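Local coordinates for lysine-specific demethylase REF6 (Arabidopsis thaliana, PDB 6A58), which demethylates di- and trimethylated lysine on the histone H3 tail, with zinc fingers that bind DNA in a sequence-specific manner, at residues A[55-58]-A[62-65]. Sequence-based numbering, arbitrary orientation.
Sequences KNFF and YLVQ
Phe57 packs against the start of helix 60-70, touching both Tyr62 and Leu63. Its CB sits 3.8 Å from CB of Tyr62, while on its ring CD2 comes within 4.0 Å of CD1 of Leu63, the Phe57 and Leu63 side chains crossing at about a right angle. The carbonyl O of Tyr62 stands over one face of the Phe57 ring, 4.1 Å above its plane and displaced toward the rim. A flat aromatic suits this place because it can sit close to the helix backbone, with Phe57 CB 3.9 Å from the backbone N of Leu63, and still reach a leucine branch. CB of Phe57 points toward the helix, and with CG anti to the carbonyl carbon (chi1 -64°) the ring comes to lie beside Tyr62 O and Leu63. Leucine suits a buried position, its branched apolar end near both Phe57 and His43 of the first zinc site; tyrosine, apolar at CB and polar at its hydroxyl, suits an exposed one. Farther out, CB of Phe58 only grazes CD2 of Tyr62 at 4.5 Å. No hydrogen bond joins the two segments; backbone hydrogen bonds pair Lys55 with Cys48 and Phe57 with Asn46. An alanine in place of Phe57 would probably leave Leu63 CD1 without its aromatic neighbour and open a gap beside His66, whose ring meets that of Phe57 with the planes at about 40°. His66 binds zinc together with Cys48, Cys53 and His70. A phenylalanine from the loop after the second cysteine, packed against a leucine of the zinc-binding helix, forms the small hydrophobic core characteristic of a C2H2 zinc finger, here the second of four.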
loop_
_atom_site.group_PDB
_atom_site.type_symbol
_atom_site.label_atom_id
_atom_site.label_comp_id
_atom_site.label_asym_id
_atom_site.label_seq_id
_atom_site.Cartn_x
_atom_site.Cartn_y
_atom_site.Cartn_z
ATOM N N LYS A 55 14.775 -2.409 -15.461
ATOM C CA LYS A 55 15.492 -1.766 -14.358
ATOM C C LYS A 55 16.100 -2.818 -13.423
ATOM O O LYS A 55 15.456 -3.819 -13.104
ATOM C CB LYS A 55 14.572 -0.816 -13.587
ATOM C CG LYS A 55 14.128 0.393 -14.395
ATOM C CD LYS A 55 13.212 1.285 -13.576
ATOM C CE LYS A 55 12.985 2.638 -14.232
ATOM N NZ LYS A 55 12.248 2.535 -15.519
ATOM N N ASN A 56 17.355 -2.592 -13.027
ATOM C CA ASN A 56 18.074 -3.452 -12.081
ATOM C C ASN A 56 18.253 -2.695 -10.770
ATOM O O ASN A 56 18.365 -1.465 -10.775
ATOM C CB ASN A 56 19.470 -3.808 -12.604
ATOM C CG ASN A 56 19.455 -4.780 -13.775
ATOM O OD1 ASN A 56 20.280 -5.697 -13.822
ATOM N ND2 ASN A 56 18.564 -4.565 -14.740
ATOM N N PHE A 57 18.326 -3.431 -9.661
ATOM C CA PHE A 57 18.407 -2.828 -8.322
ATOM C C PHE A 57 19.531 -3.414 -7.474
ATOM O O PHE A 57 19.988 -4.528 -7.713
ATOM C CB PHE A 57 17.046 -2.933 -7.628
ATOM C CG PHE A 57 15.986 -2.144 -8.327
ATOM C CD1 PHE A 57 15.796 -0.802 -8.022
ATOM C CD2 PHE A 57 15.237 -2.712 -9.358
ATOM C CE1 PHE A 57 14.850 -0.051 -8.697
ATOM C CE2 PHE A 57 14.293 -1.965 -10.040
ATOM C CZ PHE A 57 14.100 -0.631 -9.708
ATOM N N PHE A 58 19.984 -2.635 -6.494
ATOM C CA PHE A 58 21.146 -2.992 -5.675
ATOM C C PHE A 58 20.831 -4.075 -4.644
ATOM O O PHE A 58 21.717 -4.835 -4.248
ATOM C CB PHE A 58 21.703 -1.743 -4.975
ATOM C CG PHE A 58 22.978 -1.990 -4.214
ATOM C CD1 PHE A 58 24.180 -2.178 -4.889
ATOM C CD2 PHE A 58 22.977 -2.044 -2.822
ATOM C CE1 PHE A 58 25.357 -2.413 -4.191
ATOM C CE2 PHE A 58 24.151 -2.276 -2.119
ATOM C CZ PHE A 58 25.342 -2.462 -2.803
ATOM N N TYR A 62 14.816 -3.167 -2.621
ATOM C CA TYR A 62 14.584 -2.159 -3.671
ATOM C C TYR A 62 13.770 -2.707 -4.846
ATOM O O TYR A 62 12.900 -2.014 -5.380
ATOM C CB TYR A 62 15.911 -1.598 -4.203
ATOM C CG TYR A 62 16.611 -0.616 -3.281
ATOM C CD1 TYR A 62 15.997 0.579 -2.908
ATOM C CD2 TYR A 62 17.904 -0.862 -2.815
ATOM C CE1 TYR A 62 16.638 1.488 -2.077
ATOM C CE2 TYR A 62 18.555 0.042 -1.984
ATOM C CZ TYR A 62 17.919 1.214 -1.619
ATOM O OH TYR A 62 18.560 2.111 -0.797
ATOM N N LEU A 63 14.069 -3.942 -5.248
ATOM C CA LEU A 63 13.355 -4.618 -6.336
ATOM C C LEU A 63 11.862 -4.784 -6.035
ATOM O O LEU A 63 11.016 -4.448 -6.865
ATOM C CB LEU A 63 13.976 -5.994 -6.594
ATOM C CG LEU A 63 13.299 -6.901 -7.628
ATOM C CD1 LEU A 63 13.512 -6.356 -9.030
ATOM C CD2 LEU A 63 13.799 -8.331 -7.486
ATOM N N VAL A 64 11.559 -5.317 -4.853
ATOM C CA VAL A 64 10.177 -5.621 -4.450
ATOM C C VAL A 64 9.333 -4.344 -4.344
ATOM O O VAL A 64 8.184 -4.317 -4.796
ATOM C CB VAL A 64 10.135 -6.428 -3.124
ATOM C CG1 VAL A 64 8.714 -6.550 -2.571
ATOM C CG2 VAL A 64 10.729 -7.817 -3.330
ATOM N N GLN A 65 9.907 -3.298 -3.757
ATOM C CA GLN A 65 9.244 -1.991 -3.672
ATOM C C GLN A 65 8.940 -1.406 -5.053
ATOM O O GLN A 65 7.848 -0.879 -5.277
ATOM C CB GLN A 65 10.093 -1.006 -2.863
ATOM C CG GLN A 65 10.152 -1.326 -1.376
ATOM C CD GLN A 65 11.152 -0.470 -0.617
ATOM O OE1 GLN A 65 11.697 0.501 -1.146
ATOM N NE2 GLN A 65 11.396 -0.831 0.640
#